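Local coordinates for protein acyl-coenzyme A oxidase 1 (Yarrowia lipolytica, PDB 5Y9D) that oxidises acyl-CoA to (2E)-enoyl-CoA in peroxisomal fatty acid beta-oxidation, using FAD and passing the electrons to oxygen to give hydrogen peroxide, at residues 494-506 / 521-535. Numbering follows the deposited sequence.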
# COMPACT_ATOMS: atom_id res chain seq x y z
N SER A 494 -17.05 -19.56 19.81
CA SER A 494 -16.51 -18.30 19.30
C SER A 494 -17.48 -17.14 19.48
O SER A 494 -17.06 -16.00 19.67
CB SER A 494 -16.18 -18.45 17.79
OG SER A 494 -16.29 -19.81 17.32
N ILE A 495 -18.76 -17.42 19.32
CA ILE A 495 -19.78 -16.38 19.35
C ILE A 495 -20.68 -16.38 20.57
O ILE A 495 -21.58 -15.58 20.66
CB ILE A 495 -20.66 -16.38 18.09
CG1 ILE A 495 -19.91 -16.95 16.89
CG2 ILE A 495 -21.10 -14.97 17.78
CD1 ILE A 495 -20.59 -16.71 15.57
N GLN A 496 -20.43 -17.26 21.53
CA GLN A 496 -21.30 -17.41 22.69
C GLN A 496 -21.42 -16.14 23.52
O GLN A 496 -22.48 -15.83 24.05
CB GLN A 496 -20.83 -18.57 23.56
CG GLN A 496 -21.02 -19.92 22.91
CD GLN A 496 -21.12 -21.03 23.93
OE1 GLN A 496 -20.13 -21.60 24.35
NE2 GLN A 496 -22.34 -21.33 24.34
N TYR A 497 -20.34 -15.39 23.62
CA TYR A 497 -20.25 -14.23 24.49
C TYR A 497 -21.27 -13.18 24.11
O TYR A 497 -21.61 -12.32 24.90
CB TYR A 497 -18.86 -13.62 24.41
CG TYR A 497 -18.60 -12.91 23.10
CD1 TYR A 497 -18.18 -13.62 22.00
CD2 TYR A 497 -18.77 -11.55 22.98
CE1 TYR A 497 -17.94 -12.99 20.80
CE2 TYR A 497 -18.53 -10.91 21.79
CZ TYR A 497 -18.11 -11.64 20.71
OH TYR A 497 -17.88 -11.01 19.53
N VAL A 498 -21.74 -13.24 22.87
CA VAL A 498 -22.70 -12.27 22.37
C VAL A 498 -23.96 -12.32 23.23
O VAL A 498 -24.64 -11.32 23.39
CB VAL A 498 -23.02 -12.49 20.88
CG1 VAL A 498 -24.09 -11.52 20.43
CG2 VAL A 498 -21.78 -12.28 20.05
N GLY A 499 -24.27 -13.50 23.75
CA GLY A 499 -25.36 -13.68 24.69
C GLY A 499 -25.30 -12.98 26.05
O GLY A 499 -26.33 -12.56 26.55
N ASP A 500 -24.12 -12.90 26.65
CA ASP A 500 -23.93 -12.41 28.02
C ASP A 500 -24.10 -10.90 28.25
O ASP A 500 -23.95 -10.12 27.34
CB ASP A 500 -22.56 -12.85 28.53
CG ASP A 500 -22.29 -14.31 28.28
OD1 ASP A 500 -23.20 -15.13 28.48
OD2 ASP A 500 -21.17 -14.65 27.88
N LYS A 501 -24.41 -10.51 29.49
CA LYS A 501 -24.42 -9.09 29.87
C LYS A 501 -22.98 -8.67 30.22
O LYS A 501 -22.21 -9.47 30.78
CB LYS A 501 -25.35 -8.84 31.07
CG LYS A 501 -26.25 -7.61 30.94
CD LYS A 501 -27.73 -7.98 31.14
CE LYS A 501 -28.69 -7.19 30.25
NZ LYS A 501 -29.82 -8.04 29.75
N SER A 502 -22.59 -7.45 29.90
CA SER A 502 -21.21 -7.08 30.19
C SER A 502 -20.98 -7.08 31.71
O SER A 502 -21.86 -6.75 32.51
CB SER A 502 -20.77 -5.76 29.53
OG SER A 502 -21.10 -4.60 30.28
N LYS A 503 -19.79 -7.52 32.08
CA LYS A 503 -19.41 -7.54 33.46
C LYS A 503 -18.88 -6.17 33.87
O LYS A 503 -18.56 -5.98 35.04
CB LYS A 503 -18.39 -8.65 33.71
CG LYS A 503 -18.94 -10.03 33.43
CD LYS A 503 -17.99 -11.11 33.93
CE LYS A 503 -18.69 -12.46 34.03
NZ LYS A 503 -17.91 -13.41 34.89
N ILE A 504 -18.82 -5.21 32.94
CA ILE A 504 -18.32 -3.87 33.27
C ILE A 504 -19.40 -2.78 33.18
O ILE A 504 -20.24 -2.80 32.30
CB ILE A 504 -17.04 -3.48 32.46
CG1 ILE A 504 -17.32 -2.61 31.23
CG2 ILE A 504 -16.22 -4.72 32.07
CD1 ILE A 504 -17.06 -1.13 31.43
N SER A 505 -19.39 -1.85 34.14
CA SER A 505 -20.20 -0.62 34.05
C SER A 505 -19.40 0.54 34.62
O SER A 505 -18.79 0.43 35.68
CB SER A 505 -21.54 -0.75 34.80
OG SER A 505 -21.35 -1.12 36.16
N GLN A 506 -19.40 1.65 33.88
CA GLN A 506 -18.64 2.87 34.21
C GLN A 506 -19.59 4.02 34.58
O GLN A 506 -20.37 4.47 33.74
CB GLN A 506 -17.80 3.29 32.99
CG GLN A 506 -16.32 2.96 33.06
CD GLN A 506 -15.57 3.85 34.03
OE1 GLN A 506 -14.63 3.41 34.68
NE2 GLN A 506 -16.01 5.09 34.16
N PHE A 521 -10.12 -7.96 31.86
CA PHE A 521 -10.84 -6.73 31.64
C PHE A 521 -10.82 -6.33 30.17
O PHE A 521 -11.83 -5.86 29.62
CB PHE A 521 -10.29 -5.59 32.50
CG PHE A 521 -10.92 -4.28 32.20
CD1 PHE A 521 -12.11 -3.91 32.82
CD2 PHE A 521 -10.39 -3.45 31.22
CE1 PHE A 521 -12.72 -2.71 32.50
CE2 PHE A 521 -11.00 -2.26 30.89
CZ PHE A 521 -12.17 -1.89 31.53
N LEU A 522 -9.67 -6.49 29.52
CA LEU A 522 -9.50 -6.07 28.13
C LEU A 522 -10.40 -6.94 27.29
O LEU A 522 -11.19 -6.43 26.49
CB LEU A 522 -8.03 -6.18 27.69
CG LEU A 522 -7.14 -5.22 28.48
CD1 LEU A 522 -5.66 -5.51 28.29
CD2 LEU A 522 -7.48 -3.78 28.15
N VAL A 523 -10.31 -8.24 27.52
CA VAL A 523 -11.16 -9.19 26.80
C VAL A 523 -12.63 -8.76 26.90
O VAL A 523 -13.28 -8.49 25.90
CB VAL A 523 -10.99 -10.63 27.33
CG1 VAL A 523 -12.06 -11.55 26.78
CG2 VAL A 523 -9.61 -11.16 26.96
N GLU A 524 -13.09 -8.65 28.14
CA GLU A 524 -14.45 -8.26 28.46
C GLU A 524 -14.78 -6.92 27.85
O GLU A 524 -15.90 -6.71 27.38
CB GLU A 524 -14.63 -8.24 29.99
CG GLU A 524 -16.05 -7.91 30.46
CD GLU A 524 -17.09 -8.85 29.88
OE1 GLU A 524 -16.73 -10.02 29.65
OE2 GLU A 524 -18.26 -8.43 29.65
N ALA A 525 -13.81 -6.01 27.80
CA ALA A 525 -14.06 -4.71 27.19
C ALA A 525 -14.32 -4.89 25.72
O ALA A 525 -15.22 -4.24 25.14
CB ALA A 525 -12.91 -3.76 27.40
N PHE A 526 -13.55 -5.79 25.12
CA PHE A 526 -13.67 -5.99 23.68
C PHE A 526 -14.93 -6.72 23.34
O PHE A 526 -15.63 -6.30 22.43
CB PHE A 526 -12.43 -6.66 23.08
CG PHE A 526 -11.53 -5.67 22.43
CD1 PHE A 526 -10.53 -5.06 23.14
CD2 PHE A 526 -11.76 -5.28 21.13
CE1 PHE A 526 -9.74 -4.10 22.56
CE2 PHE A 526 -10.98 -4.33 20.54
CZ PHE A 526 -9.96 -3.73 21.26
N ARG A 527 -15.22 -7.79 24.07
CA ARG A 527 -16.48 -8.53 23.93
C ARG A 527 -17.73 -7.65 24.08
O ARG A 527 -18.68 -7.75 23.30
CB ARG A 527 -16.52 -9.66 24.93
CG ARG A 527 -15.55 -10.76 24.57
CD ARG A 527 -15.48 -11.84 25.61
NE ARG A 527 -14.81 -13.00 25.03
CZ ARG A 527 -14.43 -14.08 25.70
NH1 ARG A 527 -14.64 -14.22 27.01
NH2 ARG A 527 -13.84 -15.04 25.03
N THR A 528 -17.70 -6.77 25.07
CA THR A 528 -18.73 -5.76 25.27
C THR A 528 -18.90 -4.82 24.08
O THR A 528 -20.03 -4.51 23.69
CB THR A 528 -18.40 -4.92 26.52
OG1 THR A 528 -18.35 -5.79 27.64
CG2 THR A 528 -19.42 -3.85 26.75
N ALA A 529 -17.79 -4.33 23.53
CA ALA A 529 -17.89 -3.46 22.34
C ALA A 529 -18.44 -4.25 21.17
O ALA A 529 -19.32 -3.78 20.46
CB ALA A 529 -16.54 -2.84 21.98
N SER A 530 -17.96 -5.46 20.97
CA SER A 530 -18.47 -6.29 19.87
C SER A 530 -19.95 -6.64 20.07
O SER A 530 -20.77 -6.42 19.18
CB SER A 530 -17.64 -7.56 19.69
OG SER A 530 -18.14 -8.34 18.61
N ARG A 531 -20.28 -7.20 21.23
CA ARG A 531 -21.67 -7.68 21.50
C ARG A 531 -22.71 -6.59 21.26
O ARG A 531 -23.75 -6.83 20.64
CB ARG A 531 -21.78 -8.20 22.93
CG ARG A 531 -23.17 -8.21 23.57
CD ARG A 531 -23.01 -8.21 25.08
NE ARG A 531 -22.04 -9.24 25.45
CZ ARG A 531 -20.98 -9.09 26.26
NH1 ARG A 531 -20.73 -7.94 26.88
NH2 ARG A 531 -20.20 -10.14 26.47
N ASN A 532 -22.42 -5.41 21.77
CA ASN A 532 -23.33 -4.27 21.66
C ASN A 532 -23.54 -3.83 20.20
O ASN A 532 -24.67 -3.59 19.80
CB ASN A 532 -22.80 -3.10 22.49
CG ASN A 532 -22.92 -3.32 23.99
OD1 ASN A 532 -23.34 -4.39 24.48
ND2 ASN A 532 -22.53 -2.30 24.74
N ASN A 533 -22.47 -3.70 19.43
CA ASN A 533 -22.61 -3.45 17.98
C ASN A 533 -23.42 -4.54 17.28
O ASN A 533 -24.30 -4.23 16.48
CB ASN A 533 -21.27 -3.31 17.28
CG ASN A 533 -20.66 -1.94 17.51
OD1 ASN A 533 -20.23 -1.61 18.63
ND2 ASN A 533 -20.59 -1.15 16.45
N ILE A 534 -23.14 -5.80 17.60
CA ILE A 534 -23.87 -6.88 16.94
C ILE A 534 -25.33 -6.83 17.34
O ILE A 534 -26.19 -6.97 16.47
CB ILE A 534 -23.36 -8.28 17.33
CG1 ILE A 534 -21.98 -8.51 16.75
CG2 ILE A 534 -24.30 -9.35 16.81
CD1 ILE A 534 -21.13 -9.45 17.58
N LEU A 535 -25.59 -6.66 18.64
CA LEU A 535 -26.97 -6.66 19.17
C LEU A 535 -27.77 -5.49 18.65
O LEU A 535 -28.94 -5.63 18.36
CB LEU A 535 -27.02 -6.75 20.72
CG LEU A 535 -26.71 -8.15 21.31
CD1 LEU A 535 -26.77 -8.24 22.83
CD2 LEU A 535 -27.62 -9.21 20.75
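The connection that leaves helix 467-486 runs back along helix 519-544, antiparallel to it, a worked example of a loop tied by its backbone: R531 and E524 of the helix hold backbone atoms, while Y497, V498 and I504 lie on the helix. R531 supplies the main grip. Its chain bends at chi3 (-48°), which turns the guanidinium side-on to the carbonyl of Y497; NE and NH2 (3.0 Å to Y497 O) both donate to that one oxygen, which lies in the guanidinium plane and also accepts from D500 N. R527 crosses the Y497 ring at a slant, its CG 4.2 Å from the centroid in an off-centre CH-pi contact. At the ring edge, Y497 OH hydrogen-bonds S530 OG (2.8 Å) and H568 of helix 558-581. Beside this, V498 CG2 packs on I534 CD1 at 3.8 Å. Farther along, K503 N donates to E524 OE2 (3.0 Å, 165°) from above the carboxylate plane, and R531 NH1 makes a long salt bridge to the same oxygen (3.7 Å). I504 CG2 rests on E524 CG and F521 CE1. A leucine replacing R531 has no side-chain N-H groups and would probably leave the Y497 carbonyl less firmly tied and E524 without its distant positive mate. Charged helix side chains thus satisfy Y497 O and K503 N, with apolar contacts at both ends.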